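Local coordinates for methyltransferase-like protein 13 (Homo sapiens, PDB 5WCJ) that methylates elongation factor eEF1A at its N-terminal glycine, through the C-terminal part seen here, and at a lysine, using S-adenosylmethionine, and so modulates translation, at residues H22-L33 / Y118-D126; G101-A109 / F146-L154. All blocks are in the same frame, centred on the assembly; numbering follows the deposited sequence.

Contact 1: H22-L33 / Y118-D126; sequences HHKAMIAGLALL and YDVIMFDVD. With SAH (S-adenosyl-L-homocysteine), chain F.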
loop_
_atom_site.group_PDB
_atom_site.type_symbol
_atom_site.label_atom_id
_atom_site.label_comp_id
_atom_site.label_asym_id
_atom_site.label_seq_id
_atom_site.Cartn_x
_atom_site.Cartn_y
_atom_site.Cartn_z
ATOM N N HIS A 22 -11.379 -2.459 -5.185
ATOM C CA HIS A 22 -10.593 -1.485 -4.421
ATOM C C HIS A 22 -9.108 -1.835 -4.464
ATOM O O HIS A 22 -8.273 -0.934 -4.488
ATOM C CB HIS A 22 -11.152 -1.194 -3.026
ATOM C CG HIS A 22 -10.726 -2.148 -1.952
ATOM N ND1 HIS A 22 -11.465 -3.259 -1.610
ATOM C CD2 HIS A 22 -9.687 -2.103 -1.084
ATOM C CE1 HIS A 22 -10.869 -3.888 -0.610
ATOM N NE2 HIS A 22 -9.790 -3.206 -0.268
ATOM N N HIS A 23 -8.778 -3.121 -4.559
ATOM C CA HIS A 23 -7.361 -3.499 -4.753
ATOM C C HIS A 23 -6.778 -3.033 -6.066
ATOM O O HIS A 23 -5.661 -2.503 -6.090
ATOM C CB HIS A 23 -7.147 -4.996 -4.537
ATOM C CG HIS A 23 -7.213 -5.398 -3.102
ATOM N ND1 HIS A 23 -7.422 -6.700 -2.706
ATOM C CD2 HIS A 23 -7.100 -4.667 -1.961
ATOM C CE1 HIS A 23 -7.426 -6.757 -1.384
ATOM N NE2 HIS A 23 -7.243 -5.537 -0.906
ATOM N N LYS A 24 -7.519 -3.208 -7.163
ATOM C CA LYS A 24 -7.093 -2.670 -8.465
ATOM C C LYS A 24 -6.827 -1.167 -8.416
ATOM O O LYS A 24 -5.837 -0.683 -8.961
ATOM C CB LYS A 24 -8.158 -2.942 -9.528
ATOM C CG LYS A 24 -8.335 -4.406 -9.892
ATOM C CD LYS A 24 -9.535 -4.565 -10.813
ATOM C CE LYS A 24 -9.670 -5.988 -11.329
ATOM N NZ LYS A 24 -11.093 -6.302 -11.647
ATOM N N ALA A 25 -7.709 -0.432 -7.755
ATOM C CA ALA A 25 -7.512 1.017 -7.550
ATOM C C ALA A 25 -6.272 1.364 -6.721
ATOM O O ALA A 25 -5.572 2.331 -7.035
ATOM C CB ALA A 25 -8.748 1.615 -6.912
ATOM N N MET A 26 -5.984 0.579 -5.670
ATOM C CA MET A 26 -4.775 0.838 -4.860
ATOM C C MET A 26 -3.488 0.599 -5.665
ATOM O O MET A 26 -2.593 1.432 -5.655
ATOM C CB MET A 26 -4.771 0.030 -3.565
ATOM C CG MET A 26 -5.897 0.442 -2.626
ATOM S SD MET A 26 -6.050 -0.653 -1.221
ATOM C CE MET A 26 -4.804 0.039 -0.169
ATOM N N ILE A 27 -3.451 -0.510 -6.394
ATOM C CA ILE A 27 -2.328 -0.859 -7.269
ATOM C C ILE A 27 -2.117 0.242 -8.323
ATOM O O ILE A 27 -0.984 0.608 -8.630
ATOM C CB ILE A 27 -2.549 -2.264 -7.903
ATOM C CG1 ILE A 27 -2.447 -3.358 -6.828
ATOM C CG2 ILE A 27 -1.521 -2.531 -8.986
ATOM C CD1 ILE A 27 -3.190 -4.638 -7.164
ATOM N N ALA A 28 -3.201 0.830 -8.811
ATOM C CA ALA A 28 -3.130 1.935 -9.781
ATOM C C ALA A 28 -2.308 3.116 -9.288
ATOM O O ALA A 28 -1.704 3.828 -10.089
ATOM C CB ALA A 28 -4.531 2.377 -10.196
ATOM N N GLY A 29 -2.244 3.314 -7.961
ATOM C CA GLY A 29 -1.445 4.359 -7.379
ATOM C C GLY A 29 0.041 4.309 -7.618
ATOM O O GLY A 29 0.731 5.338 -7.485
ATOM N N LEU A 30 0.546 3.118 -7.943
ATOM C CA LEU A 30 1.947 2.981 -8.331
ATOM C C LEU A 30 2.297 3.854 -9.557
ATOM O O LEU A 30 3.462 4.271 -9.727
ATOM C CB LEU A 30 2.282 1.523 -8.613
ATOM C CG LEU A 30 2.118 0.513 -7.482
ATOM C CD1 LEU A 30 2.434 -0.903 -7.954
ATOM C CD2 LEU A 30 3.002 0.891 -6.319
ATOM N N ALA A 31 1.298 4.168 -10.385
ATOM C CA ALA A 31 1.518 5.095 -11.511
ATOM C C ALA A 31 2.003 6.501 -11.105
ATOM O O ALA A 31 2.650 7.174 -11.905
ATOM C CB ALA A 31 0.273 5.182 -12.365
ATOM N N LEU A 32 1.766 6.931 -9.859
ATOM C CA LEU A 32 2.285 8.219 -9.385
ATOM C C LEU A 32 3.780 8.238 -9.043
ATOM O O LEU A 32 4.298 9.296 -8.671
ATOM C CB LEU A 32 1.488 8.717 -8.168
ATOM C CG LEU A 32 -0.023 8.838 -8.383
ATOM C CD1 LEU A 32 -0.714 9.220 -7.090
ATOM C CD2 LEU A 32 -0.321 9.859 -9.464
ATOM N N LEU A 33 4.461 7.092 -9.113
ATOM C CA LEU A 33 5.894 7.048 -8.791
ATOM C C LEU A 33 6.851 7.533 -9.898
ATOM O O LEU A 33 7.786 8.278 -9.617
ATOM C CB LEU A 33 6.310 5.643 -8.401
ATOM C CG LEU A 33 5.834 5.131 -7.058
ATOM C CD1 LEU A 33 6.102 3.647 -6.981
ATOM C CD2 LEU A 33 6.552 5.863 -5.924
ATOM N N TYR A 118 10.331 3.597 2.582
ATOM C CA TYR A 118 9.500 2.897 1.615
ATOM C C TYR A 118 9.124 3.797 0.458
ATOM O O TYR A 118 8.792 4.978 0.649
ATOM C CB TYR A 118 8.236 2.350 2.285
ATOM C CG TYR A 118 8.517 1.287 3.315
ATOM C CD1 TYR A 118 8.741 -0.040 2.935
ATOM C CD2 TYR A 118 8.558 1.594 4.662
ATOM C CE1 TYR A 118 9.010 -1.021 3.866
ATOM C CE2 TYR A 118 8.834 0.612 5.604
ATOM C CZ TYR A 118 9.057 -0.696 5.192
ATOM O OH TYR A 118 9.301 -1.699 6.102
ATOM N N ASP A 119 9.083 3.213 -0.738
ATOM C CA ASP A 119 8.555 3.908 -1.905
ATOM C C ASP A 119 7.007 4.039 -1.835
ATOM O O ASP A 119 6.436 5.016 -2.309
ATOM C CB ASP A 119 8.951 3.176 -3.183
ATOM C CG ASP A 119 10.469 3.067 -3.346
ATOM O OD1 ASP A 119 11.115 4.113 -3.478
ATOM O OD2 ASP A 119 10.995 1.938 -3.301
ATOM N N VAL A 120 6.357 3.033 -1.287
ATOM C CA VAL A 120 4.919 2.986 -1.242
ATOM C C VAL A 120 4.502 2.452 0.120
ATOM O O VAL A 120 5.021 1.452 0.582
ATOM C CB VAL A 120 4.326 2.047 -2.329
ATOM C CG1 VAL A 120 2.799 2.032 -2.253
ATOM C CG2 VAL A 120 4.770 2.438 -3.722
ATOM N N ILE A 121 3.527 3.104 0.734
ATOM C CA ILE A 121 2.906 2.600 1.939
ATOM C C ILE A 121 1.408 2.485 1.672
ATOM O O ILE A 121 0.768 3.468 1.301
ATOM C CB ILE A 121 3.190 3.505 3.163
ATOM C CG1 ILE A 121 4.698 3.575 3.463
ATOM C CG2 ILE A 121 2.419 3.030 4.376
ATOM C CD1 ILE A 121 5.041 4.599 4.531
ATOM N N MET A 122 0.863 1.289 1.870
ATOM C CA MET A 122 -0.559 1.026 1.653
ATOM C C MET A 122 -1.229 0.686 2.962
ATOM O O MET A 122 -0.762 -0.221 3.680
ATOM C CB MET A 122 -0.756 -0.120 0.654
ATOM C CG MET A 122 -0.357 0.203 -0.766
ATOM S SD MET A 122 -0.717 -1.216 -1.850
ATOM C CE MET A 122 -0.286 -0.522 -3.438
ATOM N N PHE A 123 -2.350 1.362 3.246
ATOM C CA PHE A 123 -3.225 0.988 4.369
ATOM C C PHE A 123 -4.476 0.355 3.817
ATOM O O PHE A 123 -5.271 1.033 3.148
ATOM C CB PHE A 123 -3.613 2.213 5.202
ATOM C CG PHE A 123 -2.525 2.757 6.105
ATOM C CD1 PHE A 123 -1.235 2.234 6.135
ATOM C CD2 PHE A 123 -2.810 3.847 6.933
ATOM C CE1 PHE A 123 -0.274 2.754 6.962
ATOM C CE2 PHE A 123 -1.834 4.360 7.768
ATOM C CZ PHE A 123 -0.571 3.837 7.755
ATOM N N ASP A 124 -4.644 -0.940 4.108
ATOM C CA ASP A 124 -5.825 -1.719 3.757
ATOM C C ASP A 124 -6.326 -2.338 5.043
ATOM O O ASP A 124 -6.460 -3.559 5.163
ATOM C CB ASP A 124 -5.426 -2.796 2.722
ATOM C CG ASP A 124 -6.601 -3.456 2.025
ATOM O OD1 ASP A 124 -7.697 -2.872 1.994
ATOM O OD2 ASP A 124 -6.397 -4.597 1.482
ATOM N N VAL A 125 -6.531 -1.488 6.038
ATOM C CA VAL A 125 -6.794 -1.948 7.396
ATOM C C VAL A 125 -8.258 -1.706 7.753
ATOM O O VAL A 125 -8.794 -0.631 7.490
ATOM C CB VAL A 125 -5.772 -1.384 8.399
ATOM C CG1 VAL A 125 -5.550 0.095 8.234
ATOM C CG2 VAL A 125 -6.151 -1.717 9.831
ATOM N N ASP A 126 -8.909 -2.732 8.291
ATOM C CA ASP A 126 -10.322 -2.645 8.667
ATOM C C ASP A 126 -10.523 -3.493 9.911
ATOM O O ASP A 126 -10.276 -4.691 9.865
ATOM C CB ASP A 126 -11.206 -3.132 7.521
ATOM C CG ASP A 126 -12.700 -2.872 7.758
ATOM O OD1 ASP A 126 -13.096 -2.359 8.831
ATOM O OD2 ASP A 126 -13.486 -3.200 6.849
HETATM C CG SAH F . -8.446 -6.195 4.010
HETATM S SD SAH F . -9.043 -6.994 5.526
HETATM C "C5'" SAH F . -8.467 -5.888 6.840
HETATM C "C4'" SAH F . -7.215 -6.481 7.455
HETATM O "O4'" SAH F . -6.681 -5.535 8.413
HETATM C "C3'" SAH F . -7.474 -7.787 8.230
HETATM O "O3'" SAH F . -6.503 -8.763 7.870
HETATM C "C2'" SAH F . -7.311 -7.354 9.692
HETATM O "O2'" SAH F . -6.835 -8.350 10.592
HETATM C "C1'" SAH F . -6.240 -6.286 9.521
HETATM N N9 SAH F . -6.091 -5.366 10.645
HETATM C C8 SAH F . -7.089 -4.825 11.416
HETATM N N7 SAH F . -6.666 -3.963 12.309
HETATM C C5 SAH F . -5.295 -3.935 12.113
HETATM C C6 SAH F . -4.265 -3.205 12.727
HETATM N N6 SAH F . -4.472 -2.301 13.720
HETATM N N1 SAH F . -3.003 -3.422 12.303
HETATM C C2 SAH F . -2.789 -4.320 11.327
HETATM N N3 SAH F . -3.684 -5.054 10.658
HETATM C C4 SAH F . -4.927 -4.807 11.096
#
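Helix 22-28 lies over strand 120-123, M26 above M122, the two running nearly antiparallel at 159° with their axes 10.4 Å apart. The 3-10 segment 29-32 and L33 bring two leucines over the strand's start: the L30 side chain crosses that of V120 at about a right angle, L30 CD2 to V120 CG2 3.5 Å, and L33 reaches V120 CG2 with CD1 and the D119 carbonyl with CD2. In the middle the methionines lie alongside, each sending its CE toward the other segment's backbone: M122 CE is 3.7 Å from M26 O, and M26, bent at chi3, brings CE 3.5 Å from F123 O. Just past the strand, each D124 oxygen accepts a hydrogen bond on its syn side, H22 NE2 to D124 OD1 at 3.1 Å and H23 NE2 to D124 OD2 at 2.7 Å, both N-H...O angles near 150°. The carboxylate stands roughly perpendicular to the H23 ring and oblique to that of H22. N163 also donates to OD1. An alanine at D124 would probably leave both imidazoles and N163 without the carboxylate that accepts from them, and the rings freer to turn. Two histidines thus fix a pocket carboxylate whose CG lies 3.9 Å from SAH CG, tying helix 21-28 to the cofactor site.

Contact 2: G101-A109 / F146-L154; sequences GLDYIASLA and FLQKVKSIL. With SAH (S-adenosyl-L-homocysteine), chain F.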
loop_
_atom_site.group_PDB
_atom_site.type_symbol
_atom_site.label_atom_id
_atom_site.label_comp_id
_atom_site.label_asym_id
_atom_site.label_seq_id
_atom_site.Cartn_x
_atom_site.Cartn_y
_atom_site.Cartn_z
ATOM N N GLY A 101 -0.365 -2.456 13.191
ATOM C CA GLY A 101 0.363 -1.516 12.312
ATOM C C GLY A 101 0.779 -0.196 13.001
ATOM O O GLY A 101 1.784 0.388 12.648
ATOM N N LEU A 102 -0.017 0.270 13.952
ATOM C CA LEU A 102 0.314 1.495 14.715
ATOM C C LEU A 102 1.623 1.334 15.487
ATOM O O LEU A 102 2.565 2.134 15.314
ATOM C CB LEU A 102 -0.824 1.863 15.639
ATOM C CG LEU A 102 -2.113 2.287 14.966
ATOM C CD1 LEU A 102 -3.229 2.151 15.955
ATOM C CD2 LEU A 102 -2.038 3.673 14.331
ATOM N N ASP A 103 1.722 0.218 16.209
ATOM C CA ASP A 103 2.940 -0.121 16.963
ATOM C C ASP A 103 4.115 -0.335 16.037
ATOM O O ASP A 103 5.200 0.175 16.275
ATOM C CB ASP A 103 2.736 -1.394 17.804
ATOM C CG ASP A 103 1.646 -1.260 18.846
ATOM O OD1 ASP A 103 1.459 -0.152 19.403
ATOM O OD2 ASP A 103 0.965 -2.288 19.134
ATOM N N TYR A 104 3.885 -1.054 14.926
ATOM C CA TYR A 104 4.945 -1.367 14.005
ATOM C C TYR A 104 5.523 -0.131 13.339
ATOM O O TYR A 104 6.747 0.033 13.268
ATOM C CB TYR A 104 4.421 -2.337 12.917
ATOM C CG TYR A 104 5.523 -2.934 12.099
ATOM C CD1 TYR A 104 6.226 -4.042 12.579
ATOM C CD2 TYR A 104 5.878 -2.408 10.869
ATOM C CE1 TYR A 104 7.251 -4.598 11.857
ATOM C CE2 TYR A 104 6.920 -2.970 10.126
ATOM C CZ TYR A 104 7.583 -4.069 10.641
ATOM O OH TYR A 104 8.596 -4.667 9.963
ATOM N N ILE A 105 4.655 0.755 12.848
ATOM C CA ILE A 105 5.153 1.984 12.207
ATOM C C ILE A 105 5.848 2.909 13.251
ATOM O O ILE A 105 6.873 3.513 12.943
ATOM C CB ILE A 105 4.021 2.688 11.448
ATOM C CG1 ILE A 105 3.719 1.869 10.177
ATOM C CG2 ILE A 105 4.356 4.128 11.111
ATOM C CD1 ILE A 105 2.441 2.267 9.469
ATOM N N ALA A 106 5.295 2.988 14.448
ATOM C CA ALA A 106 5.933 3.786 15.536
ATOM C C ALA A 106 7.360 3.288 15.797
ATOM O O ALA A 106 8.281 4.102 15.811
ATOM C CB ALA A 106 5.086 3.795 16.800
ATOM N N SER A 107 7.563 1.974 15.854
ATOM C CA SER A 107 8.921 1.393 16.041
ATOM C C SER A 107 9.839 1.692 14.891
ATOM O O SER A 107 10.974 2.107 15.108
ATOM C CB SER A 107 8.879 -0.123 16.242
ATOM O OG SER A 107 8.119 -0.422 17.391
ATOM N N LEU A 108 9.352 1.509 13.657
ATOM C CA LEU A 108 10.154 1.811 12.481
ATOM C C LEU A 108 10.561 3.268 12.416
ATOM O O LEU A 108 11.696 3.562 12.080
ATOM C CB LEU A 108 9.408 1.490 11.181
ATOM C CG LEU A 108 9.094 0.038 10.846
ATOM C CD1 LEU A 108 8.394 0.004 9.481
ATOM C CD2 LEU A 108 10.357 -0.816 10.888
ATOM N N ALA A 109 9.624 4.172 12.701
ATOM C CA ALA A 109 9.889 5.604 12.661
ATOM C C ALA A 109 10.900 6.042 13.731
ATOM O O ALA A 109 11.620 6.997 13.518
ATOM C CB ALA A 109 8.599 6.388 12.812
ATOM N N PHE A 146 0.392 10.501 14.319
ATOM C CA PHE A 146 0.755 9.225 13.646
ATOM C C PHE A 146 1.134 9.427 12.169
ATOM O O PHE A 146 2.097 8.848 11.689
ATOM C CB PHE A 146 -0.357 8.183 13.800
ATOM C CG PHE A 146 0.023 6.854 13.249
ATOM C CD1 PHE A 146 0.954 6.056 13.890
ATOM C CD2 PHE A 146 -0.471 6.462 12.019
ATOM C CE1 PHE A 146 1.360 4.839 13.341
ATOM C CE2 PHE A 146 -0.070 5.253 11.455
ATOM C CZ PHE A 146 0.841 4.451 12.108
ATOM N N LEU A 147 0.408 10.280 11.469
ATOM C CA LEU A 147 0.699 10.585 10.058
ATOM C C LEU A 147 2.088 11.158 9.859
ATOM O O LEU A 147 2.720 10.888 8.835
ATOM C CB LEU A 147 -0.367 11.508 9.444
ATOM C CG LEU A 147 -1.756 10.907 9.174
ATOM C CD1 LEU A 147 -2.712 11.947 8.617
ATOM C CD2 LEU A 147 -1.678 9.713 8.246
ATOM N N GLN A 148 2.586 11.906 10.850
ATOM C CA GLN A 148 3.993 12.337 10.843
ATOM C C GLN A 148 4.984 11.163 10.893
ATOM O O GLN A 148 6.050 11.215 10.266
ATOM C CB GLN A 148 4.271 13.318 12.004
ATOM C CG GLN A 148 3.552 14.672 11.893
ATOM C CD GLN A 148 4.040 15.553 10.741
ATOM O OE1 GLN A 148 5.137 15.385 10.234
ATOM N NE2 GLN A 148 3.213 16.506 10.337
ATOM N N LYS A 149 4.644 10.100 11.616
ATOM C CA LYS A 149 5.479 8.887 11.651
ATOM C C LYS A 149 5.481 8.215 10.284
ATOM O O LYS A 149 6.532 7.756 9.831
ATOM C CB LYS A 149 5.007 7.889 12.712
ATOM C CG LYS A 149 4.982 8.457 14.125
ATOM C CD LYS A 149 6.325 9.073 14.498
ATOM C CE LYS A 149 6.389 9.365 15.995
ATOM N NZ LYS A 149 7.569 10.230 16.275
ATOM N N VAL A 150 4.315 8.195 9.627
ATOM C CA VAL A 150 4.196 7.620 8.268
ATOM C C VAL A 150 5.065 8.425 7.294
ATOM O O VAL A 150 5.853 7.874 6.523
ATOM C CB VAL A 150 2.730 7.564 7.793
ATOM C CG1 VAL A 150 2.622 7.080 6.357
ATOM C CG2 VAL A 150 1.884 6.680 8.720
ATOM N N LYS A 151 4.937 9.733 7.338
ATOM C CA LYS A 151 5.741 10.583 6.476
ATOM C C LYS A 151 7.228 10.332 6.668
ATOM O O LYS A 151 7.987 10.343 5.699
ATOM C CB LYS A 151 5.402 12.058 6.744
ATOM C CG LYS A 151 6.300 13.064 6.017
ATOM C CD LYS A 151 5.975 14.493 6.434
ATOM C CE LYS A 151 7.142 15.422 6.119
ATOM N NZ LYS A 151 6.732 16.855 6.220
ATOM N N SER A 152 7.647 10.100 7.911
ATOM C CA SER A 152 9.068 9.929 8.219
ATOM C C SER A 152 9.673 8.641 7.620
ATOM O O SER A 152 10.889 8.573 7.461
ATOM C CB SER A 152 9.341 10.038 9.741
ATOM O OG SER A 152 9.062 8.829 10.424
ATOM N N ILE A 153 8.842 7.643 7.267
ATOM C CA ILE A 153 9.325 6.422 6.647
ATOM C C ILE A 153 8.985 6.281 5.180
ATOM O O ILE A 153 9.125 5.190 4.626
ATOM C CB ILE A 153 8.920 5.146 7.426
ATOM C CG1 ILE A 153 7.394 5.001 7.600
ATOM C CG2 ILE A 153 9.643 5.132 8.776
ATOM C CD1 ILE A 153 6.975 3.586 7.965
ATOM N N LEU A 154 8.562 7.369 4.554
ATOM C CA LEU A 154 8.229 7.360 3.141
ATOM C C LEU A 154 9.352 8.094 2.408
ATOM O O LEU A 154 9.842 9.106 2.875
ATOM C CB LEU A 154 6.877 8.048 2.904
ATOM C CG LEU A 154 6.267 7.979 1.499
ATOM C CD1 LEU A 154 5.738 6.596 1.147
ATOM C CD2 LEU A 154 5.156 9.001 1.340
HETATM C CG SAH F . -8.446 -6.195 4.010
HETATM S SD SAH F . -9.043 -6.994 5.526
HETATM C "C5'" SAH F . -8.467 -5.888 6.840
HETATM C "C4'" SAH F . -7.215 -6.481 7.455
HETATM O "O4'" SAH F . -6.681 -5.535 8.413
HETATM C "C3'" SAH F . -7.474 -7.787 8.230
HETATM O "O3'" SAH F . -6.503 -8.763 7.870
HETATM C "C2'" SAH F . -7.311 -7.354 9.692
HETATM O "O2'" SAH F . -6.835 -8.350 10.592
HETATM C "C1'" SAH F . -6.240 -6.286 9.521
HETATM N N9 SAH F . -6.091 -5.366 10.645
HETATM C C8 SAH F . -7.089 -4.825 11.416
HETATM N N7 SAH F . -6.666 -3.963 12.309
HETATM C C5 SAH F . -5.295 -3.935 12.113
HETATM C C6 SAH F . -4.265 -3.205 12.727
HETATM N N6 SAH F . -4.472 -2.301 13.720
HETATM N N1 SAH F . -3.003 -3.422 12.303
HETATM C C2 SAH F . -2.789 -4.320 11.327
HETATM N N3 SAH F . -3.684 -5.054 10.658
HETATM C C4 SAH F . -4.927 -4.807 11.096
#
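F146, I105 and I153 form the heart of the contact between helix 101-109 and helix 146-152, which cross at 55° with their axes 9.0 Å apart. The F146 side chain stretches across to the other helix, its CG anti to the backbone N (chi1 -175°). Over one face of its ring sits L102 CD2, a CH-pi contact only 3.6 Å from the centroid and 6° off the ring normal, so that the methyl is centred on the ring and not on any one atom. The CE1-CZ part of the ring also lies beside the backbone of helix 101-109, with F146 CE1 3.6 Å from L102 O, and I105 CG2 approaches F146 CZ obliquely at 3.7 Å.

I105 points into the groove between the helices. Its CG2 branch does most of the touching, lying against F146, the CB of K149, V150 CG2 and I153 CD1. I153, just beyond the helix, closes the far end: its CD1 lies 4.1 Å from both I105 CG2 and L108 CD1, and its CG2 rests against A109 CA.

Close by, the helices come nearest, the CA atoms of A109 and K149 being 5.6 Å apart; the small A109 CB fits against K149 CB and S152 OG. S152 OG donates to K149 O at 2.8 Å, which gives this polar group a partner within its own helix.

At its N-terminal end helix 101-109 reaches the cofactor, G101 N donating an almost straight bond to adenine N1 of SAH. Beneath the pair runs strand 118-123, where I105 and V150 both touch F123, V150 also meets I121, and L108 meets Y118; V150 and L147 continue onto F160 of strand 158-164, and L147 also packs on L179 and V182 of helix 169-182.

The segments alternate along the chain, 22-33, 101-109, 118-126, 146-154, and the contact centres lie about 17 Å apart. Strand 118-123, inside the Rossmann-like sheet, joins them: V120 and M122 face helix 21-28 in contact 1, whereas I121 and F123 turn to the helices of contact 2, so opposite faces of the sheet are covered. A direct tie is Y118 N to I153 O, 2.9 Å, a probable hydrogen bond. Helix 101-109 connects strand 94-98 to strand 118-123, and helix 144-152 leads on to strand 158-164, as in beta-alpha-beta crossovers. Both contacts reach SAH, contact 1 along its homocysteine, ribose and adenine, contact 2 at adenine N1 through G101.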